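Sterol regulatory element-binding protein cleavage-activating protein (Schizosaccharomyces pombe, PDB 4YHC) escorts sre1 for processing at low sterol as well as low oxygen levels, and carries a WD40 domain. Local coordinates at residues 10-13 with 17-20; 413-416 with 421-424. The protein carries 9 engineered substitutions. All blocks are in the same frame, centred on the assembly; numbering follows the deposited sequence.

Interaction 1 (10-13 with 17-20); sequences STDT and EEKF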
# COMPACT_ATOMS: atom_id res chain seq x y z
N SER A 10 15.95 6.55 26.01
CA SER A 10 16.15 7.81 26.64
C SER A 10 14.82 8.54 26.84
O SER A 10 13.98 8.52 25.97
CB SER A 10 17.10 8.67 25.82
OG SER A 10 18.34 8.03 25.85
N THR A 11 14.68 9.20 27.99
CA THR A 11 13.57 10.11 28.20
C THR A 11 13.56 11.24 27.18
O THR A 11 14.60 11.75 26.83
CB THR A 11 13.61 10.62 29.65
OG1 THR A 11 13.55 9.47 30.52
CG2 THR A 11 12.44 11.55 29.96
N ASP A 12 12.37 11.59 26.65
CA ASP A 12 12.26 12.68 25.67
C ASP A 12 12.62 14.02 26.34
O ASP A 12 12.26 14.24 27.48
CB ASP A 12 10.85 12.77 25.08
CG ASP A 12 10.45 11.51 24.34
OD1 ASP A 12 11.27 11.02 23.55
OD2 ASP A 12 9.34 10.97 24.58
N THR A 13 13.30 14.89 25.61
CA THR A 13 13.64 16.21 26.10
C THR A 13 12.98 17.35 25.34
O THR A 13 13.30 18.50 25.63
CB THR A 13 15.15 16.42 26.01
OG1 THR A 13 15.57 16.49 24.63
CG2 THR A 13 15.89 15.27 26.70
N GLU A 17 10.40 15.26 20.15
CA GLU A 17 10.82 13.88 20.43
C GLU A 17 9.71 13.08 20.98
O GLU A 17 9.59 11.91 20.70
CB GLU A 17 11.95 13.84 21.44
CG GLU A 17 13.21 14.41 20.83
CD GLU A 17 14.34 14.46 21.83
OE1 GLU A 17 14.10 14.47 23.07
OE2 GLU A 17 15.49 14.50 21.36
N GLU A 18 8.92 13.71 21.83
CA GLU A 18 7.83 13.02 22.43
C GLU A 18 6.83 12.45 21.40
O GLU A 18 6.27 11.38 21.60
CB GLU A 18 7.12 13.98 23.41
CG GLU A 18 6.12 13.22 24.25
CD GLU A 18 5.41 14.10 25.26
OE1 GLU A 18 4.23 13.80 25.49
OE2 GLU A 18 6.04 15.05 25.81
N LYS A 19 6.55 13.20 20.35
CA LYS A 19 5.63 12.79 19.29
C LYS A 19 6.16 11.65 18.40
O LYS A 19 5.39 11.02 17.69
CB LYS A 19 5.36 13.99 18.42
CG LYS A 19 4.56 15.00 19.22
CD LYS A 19 4.02 16.16 18.47
CE LYS A 19 5.04 16.80 17.58
NZ LYS A 19 4.31 17.59 16.57
N PHE A 20 7.46 11.42 18.42
CA PHE A 20 8.05 10.26 17.72
C PHE A 20 7.91 8.99 18.55
O PHE A 20 8.51 8.82 19.64
CB PHE A 20 9.54 10.57 17.38
CG PHE A 20 10.25 9.47 16.62
CD1 PHE A 20 9.58 8.62 15.80
CD2 PHE A 20 11.63 9.33 16.73
CE1 PHE A 20 10.27 7.65 15.10
CE2 PHE A 20 12.30 8.34 16.07
CZ PHE A 20 11.62 7.50 15.22
O HOH W 1 7.98 9.58 22.87
O HOH W 2 9.03 15.28 26.93
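Thr13 and Glu17 meet where the loop after strand 6-8 turns into helix 15-19, the short helix that carries the chain of this WD40 beta-propeller from edge strand 6-8 of one sheet to strand 20-24 of the next. The direct hydrogen bonds all end on one oxygen. Thr13 N gives Glu17 OE1 a straight bond of 2.7 Å, with 170° at the hydrogen, and reaches it nearly along the C-O axis. Thr13 OG1 donates to the same OE1 at 2.9 Å, but from above the carboxylate plane. A glutamate suits this place because its chain, extended beyond CG, spans back to the loop, and the threonine hydroxyl adds a second donor beside the backbone N-H that any non-proline residue would give. Asp12 OD1 is salt-bridged to Lys425. With CG swung to the amide side (chi1 -62°), the Asp12 carboxylate comes to lie against the helix backbone. Asp12 OD1 stands only 3.4 Å from Glu17 O; although both are acceptors, the ammonium of Lys425 is bound to each and probably offsets their repulsion. Van der Waals contact comes from Asp12 OD2, which rests 3.3 Å from Glu18 CA. The side chains of Asp12 and Glu17 run antiparallel, with Asp12 OD1 alongside Glu17 CB. Water completes this solvent-facing contact. One molecule joins Asp12 OD2, at 2.6 Å, to the helix carbonyl Glu18 O. A second bridges the backbone of Asp12 to Glu18, making a weak bond to Asp12 O and a firmer one of 3.2 Å to Glu18 OE2.

Interaction 2 (413-416 with 421-424); sequences WMYS and KHRS. Engineered in segment 421-424: Ser424 (natural residue Cys).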
# COMPACT_ATOMS: atom_id res chain seq x y z
N TRP A 413 14.19 5.21 13.60
CA TRP A 413 14.40 6.55 13.10
C TRP A 413 13.30 7.04 12.20
O TRP A 413 12.51 6.27 11.67
CB TRP A 413 15.76 6.66 12.37
CG TRP A 413 15.98 5.65 11.24
CD1 TRP A 413 16.59 4.51 11.31
CD2 TRP A 413 15.56 5.82 9.88
NE1 TRP A 413 16.59 3.88 10.07
CE2 TRP A 413 15.97 4.69 9.17
CE3 TRP A 413 14.89 6.81 9.20
CZ2 TRP A 413 15.70 4.50 7.79
CZ3 TRP A 413 14.60 6.62 7.86
CH2 TRP A 413 15.04 5.48 7.16
N MET A 414 13.29 8.36 12.00
CA MET A 414 12.35 8.97 11.09
C MET A 414 12.98 10.06 10.33
O MET A 414 13.93 10.66 10.78
CB MET A 414 11.16 9.52 11.87
CG MET A 414 11.49 10.53 12.97
SD MET A 414 10.04 11.60 13.48
CE MET A 414 9.55 12.43 12.00
N TYR A 415 12.44 10.33 9.16
CA TYR A 415 12.83 11.44 8.35
C TYR A 415 11.57 12.18 7.87
O TYR A 415 10.68 11.58 7.23
CB TYR A 415 13.66 10.97 7.15
CG TYR A 415 14.20 12.11 6.28
CD1 TYR A 415 15.23 12.95 6.76
CD2 TYR A 415 13.69 12.33 5.02
CE1 TYR A 415 15.71 14.00 5.99
CE2 TYR A 415 14.15 13.38 4.25
CZ TYR A 415 15.17 14.20 4.73
OH TYR A 415 15.60 15.23 3.93
N SER A 416 11.50 13.48 8.16
CA SER A 416 10.41 14.32 7.69
C SER A 416 10.85 14.93 6.37
O SER A 416 11.77 15.78 6.37
CB SER A 416 10.12 15.42 8.71
OG SER A 416 9.16 16.32 8.18
N LYS A 421 14.30 16.87 8.14
CA LYS A 421 14.69 16.67 9.50
C LYS A 421 14.69 15.18 9.82
O LYS A 421 13.69 14.50 9.61
CB LYS A 421 13.71 17.40 10.43
CG LYS A 421 14.07 17.32 11.93
CD LYS A 421 15.49 17.80 12.25
CE LYS A 421 16.01 17.36 13.63
NZ LYS A 421 15.33 18.15 14.71
N HIS A 422 15.83 14.70 10.30
CA HIS A 422 16.00 13.35 10.75
C HIS A 422 15.92 13.29 12.28
O HIS A 422 16.30 14.24 12.94
CB HIS A 422 17.38 12.90 10.30
CG HIS A 422 17.55 11.43 10.34
ND1 HIS A 422 17.98 10.76 11.46
CD2 HIS A 422 17.36 10.49 9.38
CE1 HIS A 422 18.06 9.47 11.20
NE2 HIS A 422 17.69 9.27 9.95
N ARG A 423 15.38 12.20 12.83
CA ARG A 423 15.40 11.96 14.30
C ARG A 423 15.63 10.49 14.54
O ARG A 423 15.08 9.66 13.81
CB ARG A 423 14.03 12.27 14.88
CG ARG A 423 13.88 13.64 15.46
CD ARG A 423 12.55 13.77 16.20
NE ARG A 423 11.66 14.66 15.48
CZ ARG A 423 11.79 15.98 15.48
NH1 ARG A 423 12.77 16.56 16.17
NH2 ARG A 423 10.94 16.73 14.79
N SER A 424 16.34 10.13 15.59
CA SER A 424 16.55 8.74 15.88
C SER A 424 16.47 8.51 17.36
O SER A 424 16.66 9.41 18.13
CB SER A 424 17.89 8.24 15.36
OG SER A 424 18.91 8.93 16.04
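Met414 and Arg423 form a hydrogen-bonded pair in the antiparallel beta hairpin of strands 406-416 and 421-432, part of a WD40 propeller sheet and of the region that probably interacts with sre1. Backbone bonds set the register. Met414 N to Arg423 O and Arg423 N to Met414 O are both 2.9 Å long; Ser416 N reaches Lys421 O at 2.8 Å, whereas the return bond from Lys421 N to Ser416 O stretches to 3.3 Å. In the non-hydrogen-bonded pairs, CA-H groups approach carbonyls, as where His422 CA lies 3.4 Å from Met414 O. Aliphatic packing joins Met414 and Arg423, which run side by side: CG of the methionine is 3.6 Å from CB of the arginine, and the sulfur sits at the guanidinium edge. Flexible, unbranched chains suit this face, where Tyr462 of strand 456-462 touches both; Arg423 NE is buried here without a partner in the model. Trp413, Tyr415 and His422 share the other face, where flat rings can lie over backbone and one another; engineered Ser424 meets Trp413 there, CB to CB. The Trp413 and His422 rings, 20° from parallel, are displaced laterally, leaving little overlap. Trp413 NE1 is tied to Ser353, and Tyr415 stacks on His347. His422 CG, anti to its own amide nitrogen (chi1 -163°), turns the imidazole toward strand 406-416, and Met414 O stands over one face near the rim, 3.7 Å from His422 CG.

Interaction 1 is a surface contact, built from a shared carboxylate oxygen, charges and bridging waters, and it holds a loop against a short helix. Interaction 2 is partly buried and joins two neighbouring strands by backbone bonds, with aromatic rings on one face and Met414 beside Arg423 on the other. The two adjoin. Phe20, which ends 17-20 and begins strand 20-24, takes little part in interaction 1, but its ring packs on the hairpin, with Phe20 CZ 3.5 Å from Trp413 C. Lys425, directly after 421-424, provides the ammonium that binds Asp12. The hairpin thus touches the crossing between the sheets both through Phe20 and through Lys425.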